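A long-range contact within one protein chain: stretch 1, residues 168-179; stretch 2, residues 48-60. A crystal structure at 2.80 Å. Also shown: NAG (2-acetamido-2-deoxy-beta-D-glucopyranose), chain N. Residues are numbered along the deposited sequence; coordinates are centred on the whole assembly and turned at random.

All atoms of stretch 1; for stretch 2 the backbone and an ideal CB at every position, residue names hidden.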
ATOM      1  N   LEU D 168       4.383 -28.050  -8.944  1.00 44.04           N
ATOM      2  CA  LEU D 168       5.683 -27.389  -9.013  1.00 44.04           C
ATOM      3  C   LEU D 168       6.802 -28.232  -8.394  1.00 44.04           C
ATOM      4  O   LEU D 168       7.953 -28.160  -8.826  1.00 44.04           O
ATOM      5  CB  LEU D 168       5.616 -26.007  -8.352  1.00 66.22           C
ATOM      6  CG  LEU D 168       4.688 -24.984  -9.039  1.00 44.06           C
ATOM      7  CD1 LEU D 168       4.742 -23.674  -8.303  1.00 44.06           C
ATOM      8  CD2 LEU D 168       5.086 -24.780 -10.496  1.00 44.06           C
ATOM      9  N   ASP D 169       6.471 -29.036  -7.388  1.00 48.71           N
ATOM     10  CA  ASP D 169       7.473 -29.898  -6.776  1.00 48.71           C
ATOM     11  C   ASP D 169       7.814 -31.043  -7.734  1.00 48.71           C
ATOM     12  O   ASP D 169       8.971 -31.461  -7.833  1.00 48.71           O
ATOM     13  CB  ASP D 169       6.971 -30.465  -5.448  1.00 89.43           C
ATOM     14  CG  ASP D 169       6.884 -29.413  -4.356  1.00 68.43           C
ATOM     15  OD1 ASP D 169       7.835 -28.606  -4.238  1.00 68.43           O
ATOM     16  OD2 ASP D 169       5.874 -29.405  -3.607  1.00 68.43           O
ATOM     17  N   TYR D 170       6.805 -31.550  -8.440  1.00 47.82           N
ATOM     18  CA  TYR D 170       7.034 -32.628  -9.387  1.00 47.82           C
ATOM     19  C   TYR D 170       7.988 -32.128 -10.458  1.00 47.82           C
ATOM     20  O   TYR D 170       8.977 -32.794 -10.796  1.00 47.82           O
ATOM     21  CB  TYR D 170       5.728 -33.073 -10.050  1.00 51.59           C
ATOM     22  CG  TYR D 170       4.825 -33.932  -9.179  1.00 42.30           C
ATOM     23  CD1 TYR D 170       4.132 -33.387  -8.102  1.00 42.30           C
ATOM     24  CD2 TYR D 170       4.639 -35.285  -9.451  1.00 42.30           C
ATOM     25  CE1 TYR D 170       3.272 -34.162  -7.327  1.00 42.30           C
ATOM     26  CE2 TYR D 170       3.780 -36.065  -8.678  1.00 42.30           C
ATOM     27  CZ  TYR D 170       3.101 -35.491  -7.623  1.00 42.30           C
ATOM     28  OH  TYR D 170       2.226 -36.234  -6.873  1.00 42.30           O
ATOM     29  N   GLN D 171       7.686 -30.944 -10.985  1.00 61.65           N
ATOM     30  CA  GLN D 171       8.492 -30.346 -12.024  1.00 61.65           C
ATOM     31  C   GLN D 171       9.955 -30.281 -11.622  1.00 61.65           C
ATOM     32  O   GLN D 171      10.825 -30.650 -12.406  1.00 61.65           O
ATOM     33  CB  GLN D 171       7.979 -28.959 -12.350  1.00 74.96           C
ATOM     34  CG  GLN D 171       8.791 -28.285 -13.409  1.00 49.35           C
ATOM     35  CD  GLN D 171       8.193 -26.977 -13.841  1.00 49.35           C
ATOM     36  OE1 GLN D 171       7.890 -26.110 -13.007  1.00 49.35           O
ATOM     37  NE2 GLN D 171       8.014 -26.814 -15.155  1.00 49.35           N
ATOM     38  N   LYS D 172      10.231 -29.819 -10.404  1.00 53.48           N
ATOM     39  CA  LYS D 172      11.609 -29.731  -9.913  1.00 53.48           C
ATOM     40  C   LYS D 172      12.323 -31.075  -9.961  1.00 53.48           C
ATOM     41  O   LYS D 172      13.427 -31.182 -10.492  1.00 53.48           O
ATOM     42  CB  LYS D 172      11.657 -29.238  -8.471  1.00 77.91           C
ATOM     43  CG  LYS D 172      11.477 -27.765  -8.302  1.00 67.34           C
ATOM     44  CD  LYS D 172      11.787 -27.355  -6.876  1.00 67.34           C
ATOM     45  CE  LYS D 172      11.617 -25.840  -6.689  1.00 67.34           C
ATOM     46  NZ  LYS D 172      12.089 -25.342  -5.360  1.00 67.34           N
ATOM     47  N   MET D 173      11.694 -32.100  -9.398  1.00 54.55           N
ATOM     48  CA  MET D 173      12.301 -33.417  -9.370  1.00 54.55           C
ATOM     49  C   MET D 173      12.295 -34.121 -10.705  1.00 54.55           C
ATOM     50  O   MET D 173      12.985 -35.107 -10.880  1.00 54.55           O
ATOM     51  CB  MET D 173      11.607 -34.281  -8.330  1.00 68.57           C
ATOM     52  CG  MET D 173      11.776 -33.740  -6.930  1.00 57.13           C
ATOM     53  SD  MET D 173      10.970 -34.699  -5.643  1.00 57.13           S
ATOM     54  CE  MET D 173       9.438 -33.888  -5.515  1.00 57.13           C
ATOM     55  N   ALA D 174      11.526 -33.621 -11.658  1.00 51.15           N
ATOM     56  CA  ALA D 174      11.473 -34.272 -12.952  1.00 51.15           C
ATOM     57  C   ALA D 174      12.459 -33.667 -13.942  1.00 51.15           C
ATOM     58  O   ALA D 174      12.889 -34.343 -14.875  1.00 51.15           O
ATOM     59  CB  ALA D 174      10.050 -34.196 -13.515  1.00 32.17           C
ATOM     60  N   LYS D 175      12.820 -32.406 -13.720  1.00 88.94           N
ATOM     61  CA  LYS D 175      13.713 -31.668 -14.609  1.00 88.94           C
ATOM     62  C   LYS D 175      14.592 -32.506 -15.529  1.00 88.94           C
ATOM     63  O   LYS D 175      14.396 -32.522 -16.748  1.00 88.94           O
ATOM     64  CB  LYS D 175      14.591 -30.706 -13.817  1.00167.70           C
ATOM     65  CG  LYS D 175      15.261 -29.688 -14.717  1.00 85.99           C
ATOM     66  CD  LYS D 175      16.037 -28.652 -13.936  1.00 85.99           C
ATOM     67  CE  LYS D 175      16.636 -27.600 -14.869  1.00 85.99           C
ATOM     68  NZ  LYS D 175      17.455 -26.581 -14.139  1.00 85.99           N
ATOM     69  N   GLY D 176      15.557 -33.214 -14.963  1.00 57.95           N
ATOM     70  CA  GLY D 176      16.422 -34.005 -15.813  1.00 57.95           C
ATOM     71  C   GLY D 176      15.978 -35.407 -16.198  1.00 57.95           C
ATOM     72  O   GLY D 176      16.417 -35.918 -17.222  1.00 57.95           O
ATOM     73  N   LYS D 177      15.102 -36.031 -15.419  1.00 54.42           N
ATOM     74  CA  LYS D 177      14.707 -37.399 -15.721  1.00 54.42           C
ATOM     75  C   LYS D 177      13.549 -37.717 -16.669  1.00 54.42           C
ATOM     76  O   LYS D 177      13.073 -38.855 -16.677  1.00 54.42           O
ATOM     77  CB  LYS D 177      14.513 -38.164 -14.412  1.00187.75           C
ATOM     78  CG  LYS D 177      15.792 -38.305 -13.602  1.00187.75           C
ATOM     79  CD  LYS D 177      15.660 -39.421 -12.590  1.00187.75           C
ATOM     80  CE  LYS D 177      16.950 -39.655 -11.828  1.00 77.51           C
ATOM     81  NZ  LYS D 177      16.793 -40.802 -10.881  1.00 77.51           N
ATOM     82  N   ILE D 178      13.090 -36.755 -17.469  1.00 42.31           N
ATOM     83  CA  ILE D 178      12.003 -37.060 -18.417  1.00 42.31           C
ATOM     84  C   ILE D 178      12.248 -36.406 -19.770  1.00 42.31           C
ATOM     85  O   ILE D 178      13.159 -35.601 -19.904  1.00 42.31           O
ATOM     86  CB  ILE D 178      10.615 -36.608 -17.877  1.00 49.56           C
ATOM     87  CG1 ILE D 178      10.536 -35.084 -17.824  1.00 50.48           C
ATOM     88  CG2 ILE D 178      10.374 -37.198 -16.489  1.00 50.48           C
ATOM     89  CD1 ILE D 178       9.132 -34.563 -17.668  1.00 50.48           C
ATOM     90  N   PRO D 179      11.436 -36.738 -20.788  1.00 42.77           N
ATOM     91  CA  PRO D 179      11.607 -36.154 -22.125  1.00 42.77           C
ATOM     92  C   PRO D 179      11.793 -34.650 -22.063  1.00 42.77           C
ATOM     93  O   PRO D 179      11.093 -33.969 -21.312  1.00 42.77           O
ATOM     94  CB  PRO D 179      10.321 -36.541 -22.839  1.00170.77           C
ATOM     95  CG  PRO D 179      10.033 -37.847 -22.277  1.00 26.79           C
ATOM     96  CD  PRO D 179      10.281 -37.644 -20.781  1.00 26.79           C
ATOM     97  N   UNK D  48       7.975 -43.896  -9.269  1.00 55.99           N
ATOM     98  CA  UNK D  48       9.052 -43.418 -10.129  1.00 55.99           C
ATOM     99  C   UNK D  48      10.303 -43.137  -9.294  1.00 55.99           C
ATOM    100  O   UNK D  48      10.224 -42.556  -8.210  1.00 55.99           O
ATOM    101  CB  UNK D  48       8.619 -42.162 -10.888  1.00 55.99           C
ATOM    102  N   UNK D  49      11.452 -43.570  -9.809  1.00 61.20           N
ATOM    103  CA  UNK D  49      12.736 -43.397  -9.134  1.00 61.20           C
ATOM    104  C   UNK D  49      13.106 -41.931  -8.878  1.00 61.20           C
ATOM    105  O   UNK D  49      13.782 -41.624  -7.903  1.00 61.20           O
ATOM    106  CB  UNK D  49      13.838 -44.058  -9.965  1.00 61.20           C
ATOM    107  N   UNK D  50      12.659 -41.027  -9.747  1.00 52.23           N
ATOM    108  CA  UNK D  50      12.990 -39.615  -9.599  1.00 52.23           C
ATOM    109  C   UNK D  50      12.125 -38.816  -8.638  1.00 52.23           C
ATOM    110  O   UNK D  50      12.446 -37.670  -8.314  1.00 52.23           O
ATOM    111  CB  UNK D  50      12.920 -38.949 -10.975  1.00 52.23           C
ATOM    112  N   UNK D  51      11.042 -39.417  -8.168  1.00 51.62           N
ATOM    113  CA  UNK D  51      10.132 -38.718  -7.281  1.00 51.62           C
ATOM    114  C   UNK D  51      10.326 -39.036  -5.803  1.00 51.62           C
ATOM    115  O   UNK D  51       9.989 -40.124  -5.348  1.00 51.62           O
ATOM    116  CB  UNK D  51       8.692 -39.045  -7.680  1.00 51.62           C
ATOM    117  N   UNK D  52      10.882 -38.096  -5.051  1.00 55.08           N
ATOM    118  CA  UNK D  52      11.064 -38.283  -3.610  1.00 55.08           C
ATOM    119  C   UNK D  52       9.818 -37.636  -2.992  1.00 55.08           C
ATOM    120  O   UNK D  52       9.732 -36.413  -2.868  1.00 55.08           O
ATOM    121  CB  UNK D  52      12.366 -37.668  -3.093  1.00 55.08           C
ATOM    122  N   UNK D  53       8.845 -38.458  -2.618  1.00 57.37           N
ATOM    123  CA  UNK D  53       7.599 -37.939  -2.067  1.00 57.37           C
ATOM    124  C   UNK D  53       7.764 -37.029  -0.853  1.00 57.37           C
ATOM    125  O   UNK D  53       6.853 -36.279  -0.504  1.00 57.37           O
ATOM    126  CB  UNK D  53       6.695 -39.113  -1.686  1.00 57.37           C
ATOM    127  N   UNK D  54       8.920 -37.093  -0.208  1.00 55.79           N
ATOM    128  CA  UNK D  54       9.179 -36.250   0.958  1.00 55.79           C
ATOM    129  C   UNK D  54       9.456 -34.823   0.532  1.00 55.79           C
ATOM    130  O   UNK D  54       9.344 -33.908   1.322  1.00 55.79           O
ATOM    131  CB  UNK D  54      10.355 -36.795   1.771  1.00 55.79           C
ATOM    132  N   UNK D  55       9.837 -34.636  -0.723  1.00 57.18           N
ATOM    133  CA  UNK D  55      10.119 -33.310  -1.222  1.00 57.18           C
ATOM    134  C   UNK D  55       8.881 -32.696  -1.865  1.00 57.18           C
ATOM    135  O   UNK D  55       8.967 -31.639  -2.494  1.00 57.18           O
ATOM    136  CB  UNK D  55      11.275 -33.355  -2.223  1.00 57.18           C
ATOM    137  N   UNK D  56       7.730 -33.355  -1.707  1.00 49.00           N
ATOM    138  CA  UNK D  56       6.480 -32.853  -2.284  1.00 49.00           C
ATOM    139  C   UNK D  56       5.397 -32.755  -1.220  1.00 49.00           C
ATOM    140  O   UNK D  56       4.428 -33.508  -1.214  1.00 49.00           O
ATOM    141  CB  UNK D  56       6.013 -33.756  -3.427  1.00 49.00           C
ATOM    142  N   UNK D  57       5.554 -31.803  -0.308  1.00 42.36           N
ATOM    143  CA  UNK D  57       4.660 -31.504   0.814  1.00 42.36           C
ATOM    144  C   UNK D  57       3.181 -31.438   0.464  1.00 42.36           C
ATOM    145  O   UNK D  57       2.336 -31.673   1.317  1.00 42.36           O
ATOM    146  CB  UNK D  57       5.071 -30.170   1.441  1.00 42.36           C
ATOM    147  N   UNK D  58       2.869 -31.114  -0.783  1.00 45.86           N
ATOM    148  CA  UNK D  58       1.485 -30.970  -1.186  1.00 45.86           C
ATOM    149  C   UNK D  58       0.875 -32.160  -1.885  1.00 45.86           C
ATOM    150  O   UNK D  58      -0.242 -32.079  -2.387  1.00 45.86           O
ATOM    151  CB  UNK D  58       1.359 -29.751  -2.103  1.00 45.86           C
ATOM    152  N   UNK D  59       1.611 -33.265  -1.927  1.00 49.56           N
ATOM    153  CA  UNK D  59       1.080 -34.485  -2.506  1.00 49.56           C
ATOM    154  C   UNK D  59       0.394 -35.091  -1.290  1.00 49.56           C
ATOM    155  O   UNK D  59       1.014 -35.225  -0.244  1.00 49.56           O
ATOM    156  CB  UNK D  59       2.137 -35.389  -3.143  1.00 49.56           C
ATOM    157  N   UNK D  60      -0.900 -35.435  -1.399  1.00 43.42           N
ATOM    158  CA  UNK D  60      -1.682 -36.024  -0.300  1.00 43.42           C
ATOM    159  C   UNK D  60      -0.994 -37.169   0.457  1.00 43.42           C
ATOM    160  O   UNK D  60      -0.342 -38.032  -0.150  1.00 43.42           O
ATOM    161  CB  UNK D  60      -3.010 -36.540  -0.859  1.00 43.42           C
TER
HETATM  162  C1  NAG N 326      14.638 -37.627  -0.514  1.00112.96           C
HETATM  163  C2  NAG N 326      14.459 -37.109   0.957  1.00112.96           C
HETATM  164  C3  NAG N 326      15.778 -37.002   1.773  1.00112.96           C
HETATM  165  C4  NAG N 326      16.726 -38.157   1.496  1.00112.96           C
HETATM  166  C5  NAG N 326      16.912 -38.206  -0.004  1.00112.96           C
HETATM  167  C6  NAG N 326      17.986 -39.155  -0.479  1.00112.96           C
HETATM  168  C7  NAG N 326      14.530 -34.721   1.355  1.00112.96           C
HETATM  169  C8  NAG N 326      15.484 -34.066   0.363  1.00112.96           C
HETATM  170  N2  NAG N 326      13.848 -35.789   0.932  1.00112.96           N
HETATM  171  O3  NAG N 326      15.490 -36.949   3.166  1.00112.96           O
HETATM  172  O4  NAG N 326      17.970 -37.933   2.147  1.00112.96           O
HETATM  173  O5  NAG N 326      15.680 -38.616  -0.608  1.00112.96           O
HETATM  174  O6  NAG N 326      18.176 -39.022  -1.879  1.00112.96           O
HETATM  175  O7  NAG N 326      14.424 -34.263   2.496  1.00112.96           O

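Position 48 opens a type I turn, and its ideal CB finds nothing of stretch 1 within 5.5 Å. The contact sets no demand here; the residue is Ala-48, whose O accepts the turn's closing hydrogen bond from N of position 51.

At position 49 the CB points sideways, yet lies 4.5 Å from Lys-177 NZ. An amine so near favours an acid, though a neutral acceptor such as Asn or Gln could also serve. Asp-49 is found, with chi1 in p, and its OD2 takes a salt-bridged hydrogen bond from Lys-177 NZ at 3.1 Å.

Position 50 points toward stretch 1, its CB tight against Lys-177 CD at 3.2 Å and 3.8 Å from Met-173 O. Beyond lie the methyl of Ala-174 and the side chain of Ile-178, an apolar surface broad enough for a large side chain: Leu, Met, Phe or Trp. Trp-50 lies against it. Ala-174 CB sits over one face of the indole, 3.9 Å from the centroid of its six-membered ring, a CH-pi contact; Trp-50 CE3 lies 4.1 Å from Met-173 CB, and Trp-50 CE2 4.2 Å from Ile-178 CG2.

At position 51 the CB points sideways, 5.3 Å from Met-173 SD, so a short side chain would gain little. The face of the Tyr-170 ring invites an aromatic, or a long aliphatic such as Leu. Phe-51 forms an offset stack with Tyr-170, centroids 4.4 Å apart and planes at 27°, while Met-173 CE approaches its CE1 at 3.8 Å.

At position 52 the N gives a weak hydrogen bond to Met-173 SD at 3.4 Å; the CB points sideways, and the contact does not single out one side chain. Asn-52 is deposited, its ND2 bonded to NAG C1 at 1.5 Å; its OD1 also accepts weak hydrogen bonds from N of positions 54 and 55.

Positions 53 and 54 start a 3-10 segment and point away, so this contact sets no demand: Ile-53 and Ser-54.

From position 55, CB is 3.7 Å from Met-173 SD, and a long side chain could run along that methionine; Lys, Arg, Met or Gln would do. Arg-55 lays one face of its guanidinium over Met-173 CG, which is 3.4 Å from NH2.

Position 56 has its CB 4.0 Å from both Asp-169 CB and Met-173 CE, which suits a small residue: Ala, Ser or Thr. Ser-56 places OG 3.7 Å from Asp-169 CB.

Positions 57 and 58 lie sideways near Asp-169 OD2. The phi of -47° at 57 permits proline, and Pro-57 puts CD 3.6 Å from Asp-169 OD2. Several polar residues could occupy 58; His-58 turns its ring edge to it.

Position 59 points toward Tyr-170 OH, 3.8 Å from its CB, so a small hydroxyl residue fits. Thr-59 holds OG1 3.3 Å from Tyr-170 OH and shares a 2.5 Å hydrogen bond between OG1 and Ser-56 OG.

Position 60 is out of reach; it is Pro-60.

Stretch 2 (48-60) ADWFNISRSPHTP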
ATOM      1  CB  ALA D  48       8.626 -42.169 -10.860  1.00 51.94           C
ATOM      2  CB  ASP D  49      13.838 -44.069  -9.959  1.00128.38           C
ATOM      3  CG  ASP D  49      13.811 -43.646 -11.419  1.00128.38           C
ATOM      4  OD1 ASP D  49      12.829 -43.983 -12.122  1.00128.38           O
ATOM      5  OD2 ASP D  49      14.765 -42.970 -11.866  1.00128.38           O
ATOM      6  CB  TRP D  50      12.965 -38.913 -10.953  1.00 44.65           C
ATOM      7  CG  TRP D  50      11.698 -39.069 -11.735  1.00 44.65           C
ATOM      8  CD1 TRP D  50      11.428 -40.018 -12.688  1.00 44.65           C
ATOM      9  CD2 TRP D  50      10.540 -38.229 -11.672  1.00 44.65           C
ATOM     10  NE1 TRP D  50      10.176 -39.815 -13.228  1.00 44.65           N
ATOM     11  CE2 TRP D  50       9.607 -38.728 -12.619  1.00 44.65           C
ATOM     12  CE3 TRP D  50      10.196 -37.104 -10.912  1.00 44.65           C
ATOM     13  CZ2 TRP D  50       8.358 -38.137 -12.818  1.00 44.65           C
ATOM     14  CZ3 TRP D  50       8.955 -36.518 -11.113  1.00 44.65           C
ATOM     15  CH2 TRP D  50       8.052 -37.036 -12.057  1.00 44.65           C
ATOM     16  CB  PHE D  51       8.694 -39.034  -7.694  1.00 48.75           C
ATOM     17  CG  PHE D  51       7.660 -38.213  -6.978  1.00 48.75           C
ATOM     18  CD1 PHE D  51       7.531 -36.850  -7.237  1.00 48.75           C
ATOM     19  CD2 PHE D  51       6.802 -38.802  -6.051  1.00 48.75           C
ATOM     20  CE1 PHE D  51       6.561 -36.085  -6.583  1.00 48.75           C
ATOM     21  CE2 PHE D  51       5.828 -38.044  -5.391  1.00 48.75           C
ATOM     22  CZ  PHE D  51       5.708 -36.683  -5.658  1.00 48.75           C
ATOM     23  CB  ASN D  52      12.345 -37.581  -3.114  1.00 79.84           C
ATOM     24  CG  ASN D  52      12.439 -37.531  -1.588  1.00 79.84           C
ATOM     25  OD1 ASN D  52      11.626 -36.883  -0.947  1.00 79.84           O
ATOM     26  ND2 ASN D  52      13.405 -38.236  -1.000  1.00 79.84           N
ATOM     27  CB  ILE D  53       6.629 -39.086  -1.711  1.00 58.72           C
ATOM     28  CG1 ILE D  53       5.189 -38.569  -1.725  1.00 58.72           C
ATOM     29  CG2 ILE D  53       6.961 -39.636  -0.337  1.00 58.72           C
ATOM     30  CD1 ILE D  53       4.155 -39.658  -1.899  1.00 58.72           C
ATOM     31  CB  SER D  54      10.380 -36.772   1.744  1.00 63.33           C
ATOM     32  OG  SER D  54      10.109 -38.049   2.285  1.00 63.33           O
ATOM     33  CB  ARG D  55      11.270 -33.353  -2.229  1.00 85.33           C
ATOM     34  CG  ARG D  55      12.638 -33.514  -1.584  1.00 85.33           C
ATOM     35  CD  ARG D  55      13.727 -32.839  -2.409  1.00 85.33           C
ATOM     36  NE  ARG D  55      14.095 -33.604  -3.596  1.00 85.33           N
ATOM     37  CZ  ARG D  55      14.624 -33.071  -4.695  1.00 85.33           C
ATOM     38  NH1 ARG D  55      14.840 -31.764  -4.759  1.00 85.33           N
ATOM     39  NH2 ARG D  55      14.946 -33.845  -5.729  1.00 85.33           N
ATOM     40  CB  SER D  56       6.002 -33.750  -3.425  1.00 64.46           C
ATOM     41  OG  SER D  56       4.866 -33.177  -4.045  1.00 64.46           O
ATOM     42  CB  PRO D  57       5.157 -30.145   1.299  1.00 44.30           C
ATOM     43  CG  PRO D  57       6.598 -30.197   0.989  1.00 44.30           C
ATOM     44  CD  PRO D  57       6.627 -30.799  -0.390  1.00 44.30           C
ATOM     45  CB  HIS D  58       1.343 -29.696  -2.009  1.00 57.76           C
ATOM     46  CG  HIS D  58       1.659 -28.460  -1.228  1.00 57.76           C
ATOM     47  ND1 HIS D  58       0.850 -27.999  -0.209  1.00 57.76           N
ATOM     48  CD2 HIS D  58       2.727 -27.629  -1.265  1.00 57.76           C
ATOM     49  CE1 HIS D  58       1.408 -26.938   0.346  1.00 57.76           C
ATOM     50  NE2 HIS D  58       2.549 -26.693  -0.275  1.00 57.76           N
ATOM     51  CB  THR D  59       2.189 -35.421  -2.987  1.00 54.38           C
ATOM     52  OG1 THR D  59       2.930 -34.782  -4.033  1.00 54.38           O
ATOM     53  CG2 THR D  59       1.592 -36.707  -3.525  1.00 54.38           C
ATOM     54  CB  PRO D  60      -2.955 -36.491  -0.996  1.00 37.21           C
ATOM     55  CG  PRO D  60      -3.096 -35.532  -2.142  1.00 37.21           C
ATOM     56  CD  PRO D  60      -1.686 -35.400  -2.647  1.00 37.21           C
TER
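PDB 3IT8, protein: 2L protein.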